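Local coordinates for polyketide cyclase / dehydrase and lipid transport (Nitrosospira multiformis, PDB 3P51), which is of unknown function but probably binds a lipid or other small hydrophobic molecule, at residues V122-M125 against N126-R130. Sequence-based numbering, arbitrary orientation.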
loop_
_atom_site.group_PDB
_atom_site.type_symbol
_atom_site.label_atom_id
_atom_site.label_comp_id
_atom_site.label_asym_id
_atom_site.label_seq_id
_atom_site.Cartn_x
_atom_site.Cartn_y
_atom_site.Cartn_z
ATOM N N VAL A 122 -7.434 -13.551 -20.023
ATOM C CA VAL A 122 -8.260 -12.630 -19.232
ATOM C C VAL A 122 -9.645 -13.212 -18.988
ATOM O O VAL A 122 -10.091 -13.318 -17.851
ATOM C CB VAL A 122 -8.385 -11.227 -19.885
ATOM C CG1 VAL A 122 -9.574 -10.458 -19.306
ATOM C CG2 VAL A 122 -7.095 -10.432 -19.709
ATOM N N GLU A 123 -10.326 -13.602 -20.054
ATOM C CA GLU A 123 -11.645 -14.196 -19.890
ATOM C C GLU A 123 -11.549 -15.434 -19.000
ATOM O O GLU A 123 -12.382 -15.639 -18.116
ATOM C CB GLU A 123 -12.264 -14.571 -21.242
ATOM C CG GLU A 123 -13.529 -15.419 -21.088
ATOM C CD GLU A 123 -14.325 -15.571 -22.376
ATOM O OE1 GLU A 123 -13.712 -15.840 -23.433
ATOM O OE2 GLU A 123 -15.569 -15.425 -22.325
ATOM N N TYR A 124 -10.526 -16.252 -19.233
ATOM C CA TYR A 124 -10.376 -17.513 -18.505
ATOM C C TYR A 124 -10.239 -17.313 -16.986
ATOM O O TYR A 124 -10.891 -18.008 -16.197
ATOM C CB TYR A 124 -9.214 -18.347 -19.079
ATOM C CG TYR A 124 -8.957 -19.641 -18.330
ATOM C CD1 TYR A 124 -9.566 -20.831 -18.721
ATOM C CD2 TYR A 124 -8.106 -19.674 -17.228
ATOM C CE1 TYR A 124 -9.334 -22.015 -18.033
ATOM C CE2 TYR A 124 -7.869 -20.850 -16.537
ATOM C CZ TYR A 124 -8.487 -22.016 -16.942
ATOM O OH TYR A 124 -8.250 -23.182 -16.253
HETATM N N MSE A 125 -9.419 -16.355 -16.563
HETATM C CA MSE A 125 -9.250 -16.120 -15.128
HETATM C C MSE A 125 -10.456 -15.424 -14.495
HETATM O O MSE A 125 -10.805 -15.707 -13.343
HETATM C CB MSE A 125 -7.949 -15.369 -14.826
HETATM C CG MSE A 125 -6.690 -16.195 -15.130
HETATM SE SE MSE A 125 -6.636 -17.954 -14.212
HETATM C CE MSE A 125 -6.682 -17.325 -12.365
ATOM N N ASN A 126 -11.105 -14.532 -15.241
ATOM C CA ASN A 126 -12.377 -13.981 -14.777
ATOM C C ASN A 126 -13.345 -15.110 -14.436
ATOM O O ASN A 126 -14.031 -15.071 -13.422
ATOM C CB ASN A 126 -13.009 -13.048 -15.820
ATOM C CG ASN A 126 -12.471 -11.634 -15.738
ATOM O OD1 ASN A 126 -12.047 -11.186 -14.673
ATOM N ND2 ASN A 126 -12.490 -10.924 -16.859
ATOM N N THR A 127 -13.388 -16.123 -15.295
ATOM C CA THR A 127 -14.281 -17.252 -15.088
ATOM C C THR A 127 -13.895 -18.050 -13.853
ATOM O O THR A 127 -14.749 -18.398 -13.041
ATOM C CB THR A 127 -14.314 -18.166 -16.321
ATOM O OG1 THR A 127 -15.037 -17.511 -17.369
ATOM C CG2 THR A 127 -14.988 -19.493 -15.991
ATOM N N VAL A 128 -12.606 -18.341 -13.717
ATOM C CA VAL A 128 -12.098 -19.030 -12.535
ATOM C C VAL A 128 -12.398 -18.260 -11.244
ATOM O O VAL A 128 -13.033 -18.788 -10.327
ATOM C CB VAL A 128 -10.583 -19.306 -12.659
ATOM C CG1 VAL A 128 -9.966 -19.606 -11.289
ATOM C CG2 VAL A 128 -10.335 -20.459 -13.646
ATOM N N TYR A 129 -11.954 -17.009 -11.167
ATOM C CA TYR A 129 -12.189 -16.228 -9.953
ATOM C C TYR A 129 -13.665 -16.050 -9.605
ATOM O O TYR A 129 -14.028 -16.084 -8.444
ATOM C CB TYR A 129 -11.471 -14.883 -10.023
ATOM C CG TYR A 129 -9.983 -15.044 -9.847
ATOM C CD1 TYR A 129 -9.480 -15.958 -8.932
ATOM C CD2 TYR A 129 -9.083 -14.324 -10.618
ATOM C CE1 TYR A 129 -8.116 -16.131 -8.766
ATOM C CE2 TYR A 129 -7.718 -14.486 -10.457
ATOM C CZ TYR A 129 -7.241 -15.391 -9.531
ATOM O OH TYR A 129 -5.886 -15.562 -9.362
ATOM N N ARG A 130 -14.519 -15.878 -10.606
ATOM C CA ARG A 130 -15.939 -15.696 -10.325
ATOM C C ARG A 130 -16.536 -16.969 -9.729
ATOM O O ARG A 130 -17.384 -16.911 -8.846
ATOM C CB ARG A 130 -16.688 -15.247 -11.585
ATOM C CG ARG A 130 -16.410 -13.794 -11.930
ATOM C CD ARG A 130 -16.706 -13.452 -13.376
ATOM N NE ARG A 130 -16.237 -12.101 -13.701
ATOM C CZ ARG A 130 -16.274 -11.573 -14.922
ATOM N NH1 ARG A 130 -16.754 -12.288 -15.943
ATOM N NH2 ARG A 130 -15.826 -10.335 -15.127
#
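The side chain of M125, a selenomethionine here, is bent at each of its three torsions (chi1 -67°), and this folded chain carries its terminal methyl along the helix to Y129. The Y129 ring, with CG anti to its own carbonyl carbon (chi1 -73°), presents one face to that methyl, and M125 CE rests 3.5 Å from Y129 CZ. The same methyl also meets V128 CG1 at 4.1 Å, so a single group spans the i+3 and i+4 positions. That end of the ring is also where the Y129 hydroxyl is hydrogen-bonded to Y91 and Y74 of the sheet, and the ring meets that of W110. The other branch of V128, CG2, reaches back one turn to Y124, 3.8 Å from Y124 CE2.

The backbone carries regular alpha-helical bonds, from N126 N to V122 O through Y129 N to M125 O, the last at 2.8 Å and nearly straight (171°). T127 OG1 adds a weak bond to E123 O, which T127 N already holds. On the flank facing strand 3-10, V122 CG1 lies alongside N126 ND2 at 3.8 Å, while N126 OD1 is bonded to N6. As in the helix-grip fold, the long C-terminal helix 120-139 packs against the curved antiparallel sheet; here an apolar methyl-on-ring contact sits beside a tyrosine hydroxyl cluster, and the buried Y129 has its hydroxyl satisfied by Y91 and Y74.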